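Local structure of putative deoxyribonuclease yjjV (Escherichia coli, 1ZZM) at residues M143-H148 and E167-L172; P151-V156 and L172-G177. The protein probably hydrolyses ester bonds, as a TatD-type metal-dependent hydrolase that binds two divalent metal cations per subunit. All coordinates share one frame; numbering follows the deposited sequence.

Contact 1: M143-H148 and E167-L172. With ZN (zinc ion), chain D.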
ATOM      1  N   MET A 143       8.477  -4.048 -15.696  1.00 13.19           N
ATOM      2  CA  MET A 143       9.059  -5.110 -16.501  1.00 16.78           C
ATOM      3  C   MET A 143       8.845  -6.478 -15.823  1.00 14.25           C
ATOM      4  O   MET A 143       8.449  -7.442 -16.482  1.00 13.11           O
ATOM      5  CB  MET A 143      10.556  -4.852 -16.705  1.00 17.74           C
ATOM      6  CG  MET A 143      11.278  -5.938 -17.482  1.00 23.31           C
ATOM      7  SD  MET A 143      13.100  -5.786 -17.205  1.00 29.55           S
ATOM      8  CE  MET A 143      13.201  -6.297 -15.428  1.00 27.84           C
ATOM      9  N   HIS A 144       9.085  -6.546 -14.510  1.00 12.64           N
ATOM     10  CA  HIS A 144       8.894  -7.785 -13.740  1.00 13.30           C
ATOM     11  C   HIS A 144       7.397  -8.133 -13.658  1.00 13.80           C
ATOM     12  O   HIS A 144       7.027  -9.288 -13.845  1.00 12.19           O
ATOM     13  CB  HIS A 144       9.461  -7.657 -12.294  1.00 12.49           C
ATOM     14  CG  HIS A 144      10.969  -7.617 -12.223  1.00 15.33           C
ATOM     15  ND1 HIS A 144      11.760  -8.715 -12.476  1.00 15.23           N
ATOM     16  CD2 HIS A 144      11.824  -6.591 -11.994  1.00 13.37           C
ATOM     17  CE1 HIS A 144      13.036  -8.370 -12.417  1.00 16.52           C
ATOM     18  NE2 HIS A 144      13.103  -7.082 -12.129  1.00 15.32           N
ATOM     19  N   LEU A 145       6.531  -7.151 -13.382  1.00 12.53           N
ATOM     20  CA  LEU A 145       5.093  -7.484 -13.297  1.00 12.98           C
ATOM     21  C   LEU A 145       4.579  -8.058 -14.616  1.00 14.13           C
ATOM     22  O   LEU A 145       3.788  -9.019 -14.634  1.00 14.16           O
ATOM     23  CB  LEU A 145       4.259  -6.263 -12.920  1.00 11.43           C
ATOM     24  CG  LEU A 145       4.708  -5.605 -11.593  1.00 13.54           C
ATOM     25  CD1 LEU A 145       3.890  -4.328 -11.348  1.00 11.82           C
ATOM     26  CD2 LEU A 145       4.548  -6.569 -10.436  1.00 13.52           C
ATOM     27  N   LYS A 146       4.978  -7.439 -15.722  1.00 11.30           N
ATOM     28  CA  LYS A 146       4.538  -7.950 -17.004  1.00 16.64           C
ATOM     29  C   LYS A 146       5.001  -9.408 -17.176  1.00 15.43           C
ATOM     30  O   LYS A 146       4.215 -10.274 -17.533  1.00 13.89           O
ATOM     31  CB  LYS A 146       5.071  -7.085 -18.138  1.00 15.91           C
ATOM     32  CG  LYS A 146       4.547  -7.537 -19.530  1.00 19.99           C
ATOM     33  CD  LYS A 146       5.369  -6.907 -20.637  1.00 30.11           C
ATOM     34  CE  LYS A 146       4.896  -7.328 -22.038  1.00 31.88           C
ATOM     35  NZ  LYS A 146       3.659  -6.587 -22.432  1.00 38.76           N
ATOM     36  N   ARG A 147       6.263  -9.683 -16.885  1.00 13.99           N
ATOM     37  CA  ARG A 147       6.789 -11.034 -17.033  1.00 15.41           C
ATOM     38  C   ARG A 147       6.164 -12.104 -16.169  1.00 16.44           C
ATOM     39  O   ARG A 147       5.874 -13.206 -16.645  1.00 17.56           O
ATOM     40  CB  ARG A 147       8.296 -11.039 -16.750  1.00 16.38           C
ATOM     41  CG  ARG A 147       9.061 -10.333 -17.823  1.00 21.02           C
ATOM     42  CD  ARG A 147      10.532 -10.432 -17.624  1.00 24.81           C
ATOM     43  NE  ARG A 147      11.207  -9.883 -18.800  1.00 27.32           N
ATOM     44  CZ  ARG A 147      12.434  -9.392 -18.776  1.00 31.56           C
ATOM     45  NH1 ARG A 147      13.110  -9.383 -17.640  1.00 27.39           N
ATOM     46  NH2 ARG A 147      12.976  -8.900 -19.885  1.00 32.63           N
ATOM     47  N   HIS A 148       5.934 -11.787 -14.900  1.00 14.34           N
ATOM     48  CA  HIS A 148       5.433 -12.802 -14.000  1.00 13.51           C
ATOM     49  C   HIS A 148       3.935 -13.005 -13.959  1.00 15.36           C
ATOM     50  O   HIS A 148       3.473 -13.992 -13.421  1.00 15.83           O
ATOM     51  CB  HIS A 148       6.095 -12.585 -12.648  1.00 14.29           C
ATOM     52  CG  HIS A 148       7.586 -12.512 -12.769  1.00 16.36           C
ATOM     53  ND1 HIS A 148       8.321 -13.510 -13.384  1.00 18.25           N
ATOM     54  CD2 HIS A 148       8.464 -11.524 -12.479  1.00 14.42           C
ATOM     55  CE1 HIS A 148       9.584 -13.135 -13.467  1.00 19.19           C
ATOM     56  NE2 HIS A 148       9.696 -11.931 -12.930  1.00 14.60           N
ATOM     57  N   GLU A 167      -0.077   4.611 -16.284  1.00 11.91           N
ATOM     58  CA  GLU A 167      -0.892   3.898 -17.267  1.00 12.29           C
ATOM     59  C   GLU A 167      -0.336   2.510 -17.553  1.00 13.53           C
ATOM     60  O   GLU A 167      -1.098   1.567 -17.717  1.00 14.56           O
ATOM     61  CB  GLU A 167      -1.011   4.698 -18.569  1.00 10.76           C
ATOM     62  CG  GLU A 167      -1.669   6.060 -18.378  1.00 19.61           C
ATOM     63  CD  GLU A 167      -1.908   6.777 -19.705  1.00 24.67           C
ATOM     64  OE1 GLU A 167      -1.052   6.662 -20.608  1.00 27.71           O
ATOM     65  OE2 GLU A 167      -2.945   7.460 -19.831  1.00 25.62           O
ATOM     66  N   ARG A 168       0.987   2.369 -17.583  1.00 11.53           N
ATOM     67  CA  ARG A 168       1.564   1.043 -17.815  1.00 13.45           C
ATOM     68  C   ARG A 168       1.177   0.086 -16.690  1.00 13.15           C
ATOM     69  O   ARG A 168       0.907  -1.077 -16.932  1.00 11.73           O
ATOM     70  CB  ARG A 168       3.083   1.108 -17.921  1.00 12.01           C
ATOM     71  CG  ARG A 168       3.737  -0.236 -18.271  1.00 15.36           C
ATOM     72  CD  ARG A 168       5.237  -0.009 -18.396  1.00 23.62           C
ATOM     73  NE  ARG A 168       6.012  -1.198 -18.722  1.00 24.68           N
ATOM     74  CZ  ARG A 168       7.341  -1.213 -18.770  1.00 27.85           C
ATOM     75  NH1 ARG A 168       8.027  -0.105 -18.523  1.00 26.30           N
ATOM     76  NH2 ARG A 168       7.989  -2.340 -19.039  1.00 28.57           N
ATOM     77  N   PHE A 169       1.163   0.573 -15.451  1.00 11.03           N
ATOM     78  CA  PHE A 169       0.774  -0.298 -14.337  1.00  9.75           C
ATOM     79  C   PHE A 169      -0.716  -0.656 -14.466  1.00 11.46           C
ATOM     80  O   PHE A 169      -1.119  -1.802 -14.272  1.00 12.41           O
ATOM     81  CB  PHE A 169       0.985   0.420 -13.001  1.00 10.16           C
ATOM     82  CG  PHE A 169       2.426   0.479 -12.547  1.00 11.60           C
ATOM     83  CD1 PHE A 169       3.251  -0.654 -12.616  1.00 10.71           C
ATOM     84  CD2 PHE A 169       2.958   1.662 -12.021  1.00 12.57           C
ATOM     85  CE1 PHE A 169       4.558  -0.599 -12.171  1.00 11.68           C
ATOM     86  CE2 PHE A 169       4.277   1.718 -11.572  1.00  8.49           C
ATOM     87  CZ  PHE A 169       5.081   0.585 -11.644  1.00 13.26           C
ATOM     88  N   VAL A 170      -1.529   0.336 -14.803  1.00 10.48           N
ATOM     89  CA  VAL A 170      -2.973   0.123 -14.930  1.00 11.73           C
ATOM     90  C   VAL A 170      -3.258  -0.879 -16.062  1.00 15.35           C
ATOM     91  O   VAL A 170      -4.135  -1.751 -15.933  1.00 11.77           O
ATOM     92  CB  VAL A 170      -3.685   1.477 -15.215  1.00 12.33           C
ATOM     93  CG1 VAL A 170      -5.172   1.269 -15.515  1.00 10.62           C
ATOM     94  CG2 VAL A 170      -3.549   2.379 -13.992  1.00 13.79           C
ATOM     95  N   GLN A 171      -2.500  -0.762 -17.152  1.00 14.19           N
ATOM     96  CA  GLN A 171      -2.685  -1.659 -18.289  1.00 17.99           C
ATOM     97  C   GLN A 171      -2.237  -3.088 -17.954  1.00 17.25           C
ATOM     98  O   GLN A 171      -2.684  -4.044 -18.593  1.00 15.58           O
ATOM     99  CB  GLN A 171      -1.998  -1.062 -19.537  1.00 20.92           C
ATOM    100  CG  GLN A 171      -2.736   0.246 -19.943  1.00 22.48           C
ATOM    101  CD  GLN A 171      -2.003   1.148 -20.953  1.00 29.41           C
ATOM    102  OE1 GLN A 171      -0.799   0.994 -21.220  1.00 33.01           O
ATOM    103  NE2 GLN A 171      -2.738   2.129 -21.495  1.00 29.71           N
ATOM    104  N   LEU A 172      -1.398  -3.236 -16.929  1.00 12.42           N
ATOM    105  CA  LEU A 172      -0.986  -4.573 -16.484  1.00 14.48           C
ATOM    106  C   LEU A 172      -2.003  -5.103 -15.450  1.00 13.26           C
ATOM    107  O   LEU A 172      -1.846  -6.209 -14.920  1.00 14.98           O
ATOM    108  CB  LEU A 172       0.430  -4.535 -15.873  1.00 11.53           C
ATOM    109  CG  LEU A 172       1.479  -4.330 -16.963  1.00 15.12           C
ATOM    110  CD1 LEU A 172       2.881  -4.138 -16.321  1.00 14.65           C
ATOM    111  CD2 LEU A 172       1.456  -5.553 -17.870  1.00 14.32           C
TER
HETATM  112 ZN    ZN D 403      11.323 -10.832 -12.501  1.00 14.43          ZN
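The ring of Phe169 and the guanidinium of Arg168 are the flat groups that helix 163-171 turns to its neighbour, helix 138-148: Leu145 CD1 meets the ring obliquely, 3.9 Å from CE1, and the backbone of Met143 lies oblique to the guanidinium. These are consecutive helices on the outside of the TIM-type barrel of a TatD hydrolase, packed with no hydrogen bond between them. On the side of helix 138-148 turned from this interface, Met143 CE sits 3.4 Å above the plane of the His144 ring, offset toward the rim, and Arg147 CB lies over the centre of one face of the His148 ring. His148 NE2 lies in plane at the edge of the His144 ring, and His144 ND1 at that of His148. Leucine suits position 145 because its branched end reaches a ring that is sunk toward the sheet, where Phe169 also rests on Ile176. The Arg168 chain is extended from CG to NE and carries the guanidinium across, NH2 ending 3.8 Å from Met143 N. Leu172 fills the other end of the interface, its CG anti to the carbonyl carbon (chi1 -72°). CD1 lies 4.2 Å from Leu145 CB and also touches Lys146, while CD2 lies 3.9 Å from Lys146 CB. Lys146 crosses Leu172 at about a right angle and offers its aliphatic base, while its amino end leads away, as suits an exposed lysine. Gln113 accepts a hydrogen bond from His144 NE2, which leaves the other ring nitrogen to the metal and fixes the ring's rotation. The zinc ion here, shared with Asp117 and separate from the two-metal site that includes His133 and His157, is bound by His144 through ND1 at 2.2 Å and by His148 through NE2 at 2.0 Å.

Contact 2: P151-V156 and L172-G177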
ATOM      1  N   PRO A 151      -2.104 -13.413 -11.456  1.00 16.57           N
ATOM      2  CA  PRO A 151      -3.551 -13.363 -11.688  1.00 15.20           C
ATOM      3  C   PRO A 151      -4.276 -12.318 -10.825  1.00 15.22           C
ATOM      4  O   PRO A 151      -5.224 -11.673 -11.279  1.00 14.06           O
ATOM      5  CB  PRO A 151      -4.004 -14.774 -11.319  1.00 15.43           C
ATOM      6  CG  PRO A 151      -2.856 -15.596 -11.679  1.00 19.37           C
ATOM      7  CD  PRO A 151      -1.675 -14.796 -11.175  1.00 13.98           C
ATOM      8  N   ARG A 152      -3.832 -12.144  -9.582  1.00  9.99           N
ATOM      9  CA  ARG A 152      -4.512 -11.192  -8.693  1.00 10.59           C
ATOM     10  C   ARG A 152      -3.939  -9.801  -8.668  1.00  9.21           C
ATOM     11  O   ARG A 152      -4.435  -8.948  -7.926  1.00  9.77           O
ATOM     12  CB  ARG A 152      -4.501 -11.727  -7.269  1.00 10.98           C
ATOM     13  CG  ARG A 152      -5.105 -13.093  -7.153  1.00 18.30           C
ATOM     14  CD  ARG A 152      -6.611 -13.028  -7.363  1.00 25.36           C
ATOM     15  NE  ARG A 152      -7.170 -14.343  -7.083  1.00 32.44           N
ATOM     16  CZ  ARG A 152      -8.467 -14.616  -6.986  1.00 36.75           C
ATOM     17  NH1 ARG A 152      -9.379 -13.655  -7.147  1.00 36.88           N
ATOM     18  NH2 ARG A 152      -8.845 -15.863  -6.730  1.00 37.49           N
ATOM     19  N   THR A 153      -2.925  -9.582  -9.497  1.00  8.45           N
ATOM     20  CA  THR A 153      -2.183  -8.341  -9.565  1.00  7.59           C
ATOM     21  C   THR A 153      -1.952  -7.689  -8.199  1.00  8.71           C
ATOM     22  O   THR A 153      -1.406  -8.346  -7.318  1.00  9.16           O
ATOM     23  CB  THR A 153      -2.787  -7.326 -10.606  1.00  6.68           C
ATOM     24  OG1 THR A 153      -4.100  -6.909 -10.204  1.00 10.27           O
ATOM     25  CG2 THR A 153      -2.830  -8.018 -12.003  1.00  9.43           C
ATOM     26  N   GLY A 154      -2.315  -6.416  -8.052  1.00 10.56           N
ATOM     27  CA  GLY A 154      -2.047  -5.715  -6.809  1.00  9.80           C
ATOM     28  C   GLY A 154      -2.139  -4.205  -6.971  1.00  8.16           C
ATOM     29  O   GLY A 154      -2.830  -3.704  -7.866  1.00 10.86           O
ATOM     30  N   VAL A 155      -1.453  -3.478  -6.092  1.00 10.51           N
ATOM     31  CA  VAL A 155      -1.459  -2.016  -6.104  1.00  8.12           C
ATOM     32  C   VAL A 155      -0.017  -1.500  -6.026  1.00 10.26           C
ATOM     33  O   VAL A 155       0.810  -2.065  -5.301  1.00 10.72           O
ATOM     34  CB  VAL A 155      -2.252  -1.422  -4.864  1.00  7.73           C
ATOM     35  CG1 VAL A 155      -1.757  -2.049  -3.541  1.00 11.15           C
ATOM     36  CG2 VAL A 155      -2.083   0.104  -4.805  1.00  8.50           C
ATOM     37  N   VAL A 156       0.294  -0.472  -6.806  1.00  7.56           N
ATOM     38  CA  VAL A 156       1.599   0.165  -6.685  1.00  8.86           C
ATOM     39  C   VAL A 156       1.256   1.308  -5.735  1.00  8.95           C
ATOM     40  O   VAL A 156       0.638   2.304  -6.113  1.00 10.89           O
ATOM     41  CB  VAL A 156       2.126   0.714  -8.004  1.00  7.56           C
ATOM     42  CG1 VAL A 156       3.443   1.521  -7.718  1.00  7.24           C
ATOM     43  CG2 VAL A 156       2.452  -0.465  -8.932  1.00  9.10           C
ATOM     44  N   LEU A 172      -1.398  -3.236 -16.929  1.00 12.42           N
ATOM     45  CA  LEU A 172      -0.986  -4.573 -16.484  1.00 14.48           C
ATOM     46  C   LEU A 172      -2.003  -5.103 -15.450  1.00 13.26           C
ATOM     47  O   LEU A 172      -1.846  -6.209 -14.920  1.00 14.98           O
ATOM     48  CB  LEU A 172       0.430  -4.535 -15.873  1.00 11.53           C
ATOM     49  CG  LEU A 172       1.479  -4.330 -16.963  1.00 15.12           C
ATOM     50  CD1 LEU A 172       2.881  -4.138 -16.321  1.00 14.65           C
ATOM     51  CD2 LEU A 172       1.456  -5.553 -17.870  1.00 14.32           C
ATOM     52  N   GLY A 173      -3.022  -4.292 -15.151  1.00 13.10           N
ATOM     53  CA  GLY A 173      -4.070  -4.680 -14.218  1.00 11.47           C
ATOM     54  C   GLY A 173      -3.849  -4.272 -12.775  1.00 12.87           C
ATOM     55  O   GLY A 173      -4.582  -4.694 -11.881  1.00 11.62           O
ATOM     56  N   TYR A 174      -2.837  -3.451 -12.546  1.00  9.54           N
ATOM     57  CA  TYR A 174      -2.519  -2.999 -11.182  1.00 10.47           C
ATOM     58  C   TYR A 174      -3.252  -1.724 -10.816  1.00 11.42           C
ATOM     59  O   TYR A 174      -3.646  -0.938 -11.705  1.00 10.69           O
ATOM     60  CB  TYR A 174      -1.006  -2.779 -11.045  1.00  8.22           C
ATOM     61  CG  TYR A 174      -0.280  -4.104 -10.995  1.00  9.79           C
ATOM     62  CD1 TYR A 174       0.030  -4.704  -9.766  1.00  9.14           C
ATOM     63  CD2 TYR A 174      -0.054  -4.829 -12.164  1.00  9.92           C
ATOM     64  CE1 TYR A 174       0.535  -6.003  -9.711  1.00 10.83           C
ATOM     65  CE2 TYR A 174       0.436  -6.114 -12.128  1.00  8.56           C
ATOM     66  CZ  TYR A 174       0.723  -6.697 -10.893  1.00  9.72           C
ATOM     67  OH  TYR A 174       1.171  -7.985 -10.851  1.00 13.98           O
ATOM     68  N   LYS A 175      -3.465  -1.544  -9.514  1.00  8.67           N
ATOM     69  CA  LYS A 175      -4.107  -0.331  -9.035  1.00 11.63           C
ATOM     70  C   LYS A 175      -3.022   0.655  -8.652  1.00  9.78           C
ATOM     71  O   LYS A 175      -1.842   0.294  -8.563  1.00 13.40           O
ATOM     72  CB  LYS A 175      -4.982  -0.621  -7.842  1.00 11.24           C
ATOM     73  CG  LYS A 175      -6.439  -0.800  -8.183  1.00 22.86           C
ATOM     74  CD  LYS A 175      -6.723  -2.046  -8.914  1.00 24.89           C
ATOM     75  CE  LYS A 175      -8.216  -2.433  -8.742  1.00 25.35           C
ATOM     76  NZ  LYS A 175      -9.029  -2.239  -9.991  1.00 26.44           N
ATOM     77  N   ILE A 176      -3.445   1.890  -8.381  1.00 10.82           N
ATOM     78  CA  ILE A 176      -2.535   2.992  -8.053  1.00  8.80           C
ATOM     79  C   ILE A 176      -2.946   3.566  -6.687  1.00  9.34           C
ATOM     80  O   ILE A 176      -4.073   4.038  -6.510  1.00  9.79           O
ATOM     81  CB  ILE A 176      -2.629   4.138  -9.135  1.00  7.87           C
ATOM     82  CG1 ILE A 176      -2.207   3.633 -10.522  1.00 10.05           C
ATOM     83  CG2 ILE A 176      -1.779   5.366  -8.729  1.00  6.06           C
ATOM     84  CD1 ILE A 176      -0.790   3.012 -10.635  1.00 11.61           C
ATOM     85  N   GLY A 177      -2.015   3.564  -5.729  1.00 10.13           N
ATOM     86  CA  GLY A 177      -2.329   4.077  -4.410  1.00  7.77           C
ATOM     87  C   GLY A 177      -2.188   5.588  -4.349  1.00 11.30           C
ATOM     88  O   GLY A 177      -1.148   6.149  -4.694  1.00 12.66           O
TER
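Strands 154-156 and 175-177 run parallel with a signed crossing angle of -44°, pairing Val155 with Lys175 and Val156 with Ile176 through three nearly straight backbone hydrogen bonds. They are the two strands of a beta-alpha-beta unit in the barrel wall, joined through helix 163-171. The bonds alternate as a parallel pair requires: Lys175 N gives to Gly154 O, Val156 N to Lys175 O, and Gly177 N to Val156 O, all within 2.8 to 3.0 Å. The last donor stands above the carbonyl plane. Beta-branched valines suit the extended backbone, and their side chains alternate between faces: Val155 shares a face with Lys175, while Val156 shares the other with Ile176 and packs on Phe169 of the helix. Val155 CG2 leans over the neighbouring strand to 3.6 Å from Gly177 N. Lys175 adds its CB to this side, then carries its amino group away to Ala200 O. Just ahead of strand 175-177, Gly173 takes the positive phi of a Schellman motif ending the helix, a conformation glycine adopts easily; even a CB at this point would be tight against Thr153 CG2. Gly154 is similarly suited, since a CB would lie close to Tyr174 CE1 and collide with the preceding carbonyl oxygen. The Tyr174 ring faces Thr153 CB, while Gly154 N approaches it obliquely, 3.3 Å from CE1. Thr153 has OG1 placed between its backbone N and carbonyl carbon (chi1 65°), and this OG1 lies 2.8 Å from Gly173 O. The same residue makes a CH-pi contact: Thr153 CB stands over the centre of the Tyr174 ring, 3.6 Å from the centroid and 12° off the ring normal.

Following the chain from the N terminus, helix 138-148 leads into strand 154-156, then helix 163-171 and strand 175-178. Contact 1 closes a loop when the second helix returns to the first; contact 2 closes another when the last strand pairs with 154-156. Their segments alternate, so the two loops cross rather than nest, and Leu172 belongs to both. Together they tie two successive outer helices to two adjacent barrel strands. Between the contacts, Phe169 CG packs 3.7 Å from Val156 CG2, and Leu145 CD2 lies 3.7 Å from Tyr174 OH. A probable hydrogen bond joins Tyr174 N to Phe169 O across the helix end.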